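Local coordinates for protein methyltransferase (Pyrococcus horikoshii, PDB 1IXK) that probably transfers a methyl group from S-adenosyl-L-methionine to carbon 5 of cytidine in RNA, most likely tRNA, at residues A123-A128 against L179-L184; Y135-M140 against G144-F149. All coordinates share one frame; numbering follows the deposited sequence.

Interaction 1 (A123-A128 against L179-L184); sequences ADMAAA and LHIGEL
At the C-terminal end of strand 121-124, where the Rossmann-like methyltransferase fold runs into its predicted S-adenosyl-L-methionine loop, A123 and M125 pack against I181 of the 3-10 segment 179-184. The contact is small and wholly apolar, and no hydrogen bond crosses it. The delta methyl of I181 does most of the touching: CD1 of I181 lies 3.6 Å from CB of A123. The same methyl is 4.3 Å from CG of M125, so it sits against two residues that straddle D124 in the sequence. Swinging CG1 of I181 across from the backbone N (chi1 -167°), and then extending the chain, carries this branch from the 3-10 turn to the strand. Alanine suits position 123 because its single methyl lets the isoleucine come close to the sheet. The unbranched chain of M125, deposited with selenium in place of sulfur, supplies length and flexibility instead: it is extended as far as SE and then bends, chi3 78°, which brings CE of M125 to 4.5 Å from CG2 of I181. Further apolar cover comes from F188 and F149 on I181, and from L228 of helix 215-235 on M125. The backbone oxygen of M125 accepts a hydrogen bond from the S178 hydroxyl, joining the loop to the chain just before 179-184. Between the two contacting residues D124 points its side chain the other way, toward the predicted cofactor site, where OD2 pairs with the T133 hydroxyl. A126, A127 and A128 belong to the predicted cofactor-binding loop, and the start of that loop is shaped by an Asx turn: the backbone N of A126 donates to OD1 of D124 at 3.0 Å, approaching from above the carboxylate plane, 38° out of it.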
# COMPACT_ATOMS: atom_id res chain seq x y z
N ALA A 123 1.54 14.70 1.56
CA ALA A 123 0.31 14.51 0.81
C ALA A 123 0.03 13.02 0.61
O ALA A 123 0.94 12.24 0.34
CB ALA A 123 0.38 15.21 -0.55
N ASP A 124 -1.23 12.63 0.78
CA ASP A 124 -1.65 11.25 0.53
C ASP A 124 -2.47 11.40 -0.75
O ASP A 124 -3.51 12.04 -0.74
CB ASP A 124 -2.54 10.72 1.66
CG ASP A 124 -2.85 9.24 1.50
OD1 ASP A 124 -2.74 8.73 0.36
OD2 ASP A 124 -3.21 8.59 2.51
N MSE A 125 -1.98 10.83 -1.85
CA MSE A 125 -2.69 10.95 -3.11
C MSE A 125 -3.71 9.85 -3.37
O MSE A 125 -4.17 9.68 -4.50
CB MSE A 125 -1.68 11.02 -4.27
CG MSE A 125 -0.94 12.36 -4.36
SE MSE A 125 0.21 12.38 -5.75
CE MSE A 125 -0.96 12.67 -7.14
N ALA A 126 -4.06 9.11 -2.33
CA ALA A 126 -5.02 8.02 -2.46
C ALA A 126 -6.38 8.50 -2.95
O ALA A 126 -6.77 9.64 -2.71
CB ALA A 126 -5.19 7.31 -1.12
N ALA A 127 -7.09 7.62 -3.65
CA ALA A 127 -8.42 7.95 -4.15
C ALA A 127 -9.38 7.89 -2.97
O ALA A 127 -10.35 8.64 -2.90
CB ALA A 127 -8.84 6.96 -5.23
N ALA A 128 -9.09 6.98 -2.04
CA ALA A 128 -9.92 6.81 -0.86
C ALA A 128 -9.05 6.89 0.39
O ALA A 128 -8.73 5.88 1.01
CB ALA A 128 -10.64 5.47 -0.91
N LEU A 179 -5.34 14.58 -8.41
CA LEU A 179 -4.71 15.03 -9.64
C LEU A 179 -4.64 16.56 -9.70
O LEU A 179 -3.88 17.12 -10.48
CB LEU A 179 -5.47 14.50 -10.86
CG LEU A 179 -5.23 13.03 -11.22
CD1 LEU A 179 -6.13 12.63 -12.38
CD2 LEU A 179 -3.77 12.83 -11.59
N HIS A 180 -5.43 17.22 -8.86
CA HIS A 180 -5.46 18.68 -8.80
C HIS A 180 -4.49 19.20 -7.74
O HIS A 180 -4.48 20.40 -7.43
CB HIS A 180 -6.87 19.18 -8.45
CG HIS A 180 -7.91 18.80 -9.46
ND1 HIS A 180 -7.93 19.31 -10.73
CD2 HIS A 180 -8.97 17.95 -9.37
CE1 HIS A 180 -8.96 18.80 -11.39
NE2 HIS A 180 -9.60 17.97 -10.58
N ILE A 181 -3.68 18.31 -7.18
CA ILE A 181 -2.74 18.70 -6.14
C ILE A 181 -1.86 19.89 -6.54
O ILE A 181 -1.52 20.73 -5.71
CB ILE A 181 -1.86 17.49 -5.73
CG1 ILE A 181 -1.11 17.80 -4.43
CG2 ILE A 181 -0.90 17.13 -6.85
CD1 ILE A 181 -0.48 16.57 -3.78
N GLY A 182 -1.53 19.99 -7.82
CA GLY A 182 -0.72 21.10 -8.28
C GLY A 182 -1.34 22.48 -8.12
O GLY A 182 -0.64 23.48 -8.04
N GLU A 183 -2.67 22.54 -8.05
CA GLU A 183 -3.35 23.82 -7.90
C GLU A 183 -3.22 24.42 -6.51
O GLU A 183 -3.60 25.57 -6.29
CB GLU A 183 -4.83 23.68 -8.28
CG GLU A 183 -5.05 23.52 -9.78
CD GLU A 183 -6.52 23.46 -10.16
OE1 GLU A 183 -7.17 22.44 -9.87
OE2 GLU A 183 -7.02 24.45 -10.74
N LEU A 184 -2.67 23.66 -5.58
CA LEU A 184 -2.48 24.13 -4.22
C LEU A 184 -1.25 25.02 -4.12
O LEU A 184 -1.09 25.78 -3.16
CB LEU A 184 -2.32 22.95 -3.25
CG LEU A 184 -3.53 22.09 -2.86
CD1 LEU A 184 -4.17 21.46 -4.08
CD2 LEU A 184 -3.06 21.02 -1.90

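Interaction 2 (Y135-M140 against G144-F149); sequences YLAQLM and GVIYAF
The last turn of helix 131-139 lies over the start of strand 145-149, with CA of A137 7.4 Å from CA of I146 and CA of M140 6.7 Å from CA of G144. A short connection, residues 140-144, closes this helix-to-strand return of the beta-alpha-beta unit 121-124, 131-139, 145-149 in the Rossmann-like sheet. I146 is the centre of the packing. Its CG1 stands anti to its carbonyl carbon (chi1 -64°), a rotamer that sends CD1 up into the helix, where it meets the backbone N of A137 at 3.4 Å. CD1 of I146 also lies 3.7 Å from CB of L136; CB of A137 is a little farther from CD1 of I146, at 3.9 Å. The small methyl of A137 suits a place where the tip of I146 comes up against the helix backbone. L136 belongs to the same buried layer, and its side chain also touches P111 and P116. V145 points its side chain to the other face of the sheet, against I172, whereas I146 continues the helix-facing side onto V171. G144 enters the strand with a positive phi of 79°, a conformation that glycine adopts easily. No hydrogen bond joins the two segments, so the fit depends on shape. M140, a selenomethionine, fills the end of the interface: its side chain crosses that of I146 obliquely, with SE of M140 closely packed at 3.4 Å from CG1 of I146. Past the selenium the chain bends, chi3 76°, and turns the terminal methyl toward the strand backbone, setting CE of M140 3.7 Å from O of V145.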
# COMPACT_ATOMS: atom_id res chain seq x y z
N TYR A 135 -2.09 6.65 9.55
CA TYR A 135 -0.81 6.06 9.94
C TYR A 135 0.24 7.16 9.78
O TYR A 135 1.10 7.35 10.66
CB TYR A 135 -0.46 4.85 9.05
CG TYR A 135 0.49 3.86 9.69
CD1 TYR A 135 0.55 2.54 9.25
CD2 TYR A 135 1.32 4.22 10.77
CE1 TYR A 135 1.39 1.60 9.85
CE2 TYR A 135 2.17 3.29 11.38
CZ TYR A 135 2.20 1.98 10.91
OH TYR A 135 3.02 1.04 11.51
N LEU A 136 0.17 7.90 8.67
CA LEU A 136 1.11 9.00 8.43
C LEU A 136 1.02 9.98 9.60
O LEU A 136 2.04 10.48 10.08
CB LEU A 136 0.78 9.74 7.13
CG LEU A 136 0.86 8.98 5.81
CD1 LEU A 136 0.31 9.86 4.69
CD2 LEU A 136 2.31 8.56 5.52
N ALA A 137 -0.20 10.26 10.03
CA ALA A 137 -0.43 11.19 11.13
C ALA A 137 0.25 10.78 12.44
O ALA A 137 0.86 11.62 13.10
CB ALA A 137 -1.93 11.38 11.37
N GLN A 138 0.16 9.51 12.82
CA GLN A 138 0.79 9.11 14.07
C GLN A 138 2.31 9.06 13.94
O GLN A 138 3.03 9.34 14.89
CB GLN A 138 0.22 7.76 14.58
CG GLN A 138 0.54 6.52 13.76
CD GLN A 138 -0.13 5.28 14.34
OE1 GLN A 138 -1.36 5.14 14.29
NE2 GLN A 138 0.67 4.37 14.89
N LEU A 139 2.80 8.76 12.74
CA LEU A 139 4.24 8.73 12.52
C LEU A 139 4.78 10.16 12.62
O LEU A 139 5.92 10.37 13.02
CB LEU A 139 4.55 8.12 11.14
CG LEU A 139 4.33 6.61 11.01
CD1 LEU A 139 4.38 6.19 9.55
CD2 LEU A 139 5.38 5.86 11.82
N MSE A 140 3.93 11.13 12.28
CA MSE A 140 4.31 12.54 12.34
C MSE A 140 3.99 13.12 13.72
O MSE A 140 4.23 14.30 13.98
CB MSE A 140 3.55 13.32 11.25
CG MSE A 140 3.90 12.88 9.82
SE MSE A 140 2.76 13.48 8.51
CE MSE A 140 3.27 15.13 8.38
N GLY A 144 3.28 18.81 11.73
CA GLY A 144 3.38 18.84 10.28
C GLY A 144 1.98 18.92 9.70
O GLY A 144 1.04 19.23 10.42
N VAL A 145 1.84 18.64 8.40
CA VAL A 145 0.53 18.69 7.76
C VAL A 145 0.39 17.59 6.72
O VAL A 145 1.35 17.25 6.03
CB VAL A 145 0.30 20.04 7.04
CG1 VAL A 145 -1.12 20.09 6.48
CG2 VAL A 145 0.53 21.19 8.00
N ILE A 146 -0.82 17.05 6.61
CA ILE A 146 -1.09 16.01 5.62
C ILE A 146 -2.28 16.43 4.79
O ILE A 146 -3.36 16.65 5.33
CB ILE A 146 -1.45 14.67 6.26
CG1 ILE A 146 -0.27 14.12 7.07
CG2 ILE A 146 -1.87 13.68 5.16
CD1 ILE A 146 -0.66 12.99 8.01
N TYR A 147 -2.08 16.57 3.48
CA TYR A 147 -3.18 16.92 2.58
C TYR A 147 -3.69 15.63 1.95
O TYR A 147 -2.89 14.80 1.50
CB TYR A 147 -2.69 17.87 1.47
CG TYR A 147 -2.38 19.27 1.93
CD1 TYR A 147 -1.13 19.60 2.46
CD2 TYR A 147 -3.34 20.28 1.85
CE1 TYR A 147 -0.84 20.89 2.89
CE2 TYR A 147 -3.06 21.58 2.28
CZ TYR A 147 -1.81 21.88 2.79
OH TYR A 147 -1.54 23.17 3.19
N ALA A 148 -5.00 15.45 1.92
CA ALA A 148 -5.60 14.26 1.32
C ALA A 148 -6.79 14.68 0.47
O ALA A 148 -7.41 15.72 0.73
CB ALA A 148 -6.05 13.28 2.41
N PHE A 149 -7.11 13.88 -0.54
CA PHE A 149 -8.20 14.18 -1.47
C PHE A 149 -9.15 13.00 -1.67
O PHE A 149 -8.72 11.86 -1.81
CB PHE A 149 -7.62 14.56 -2.85
CG PHE A 149 -6.56 15.62 -2.80
CD1 PHE A 149 -5.30 15.35 -2.27
CD2 PHE A 149 -6.81 16.89 -3.31
CE1 PHE A 149 -4.31 16.33 -2.24
CE2 PHE A 149 -5.82 17.88 -3.30
CZ PHE A 149 -4.57 17.60 -2.76

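Interactions 1 and 2, whose centres are 13 Å apart, lie on opposite faces of the same mixed sheet, in which strands 121-124 and 145-149 are parallel neighbours. A probable hydrogen bond between N of D124 and O of Y147, 2.8 Å, joins them directly. The helix of interaction 2 packs on one face through I146; on the other, F149 reaches the 3-10 segment of interaction 1, its CZ lying 3.8 Å from CG1 of I181 and equally far from CD2 of L184. Both strands lead toward the predicted S-adenosyl-L-methionine site: one continues into A126-K132, the other into D150. The side chain of M125 is about 6 Å from that of D194, also of this site.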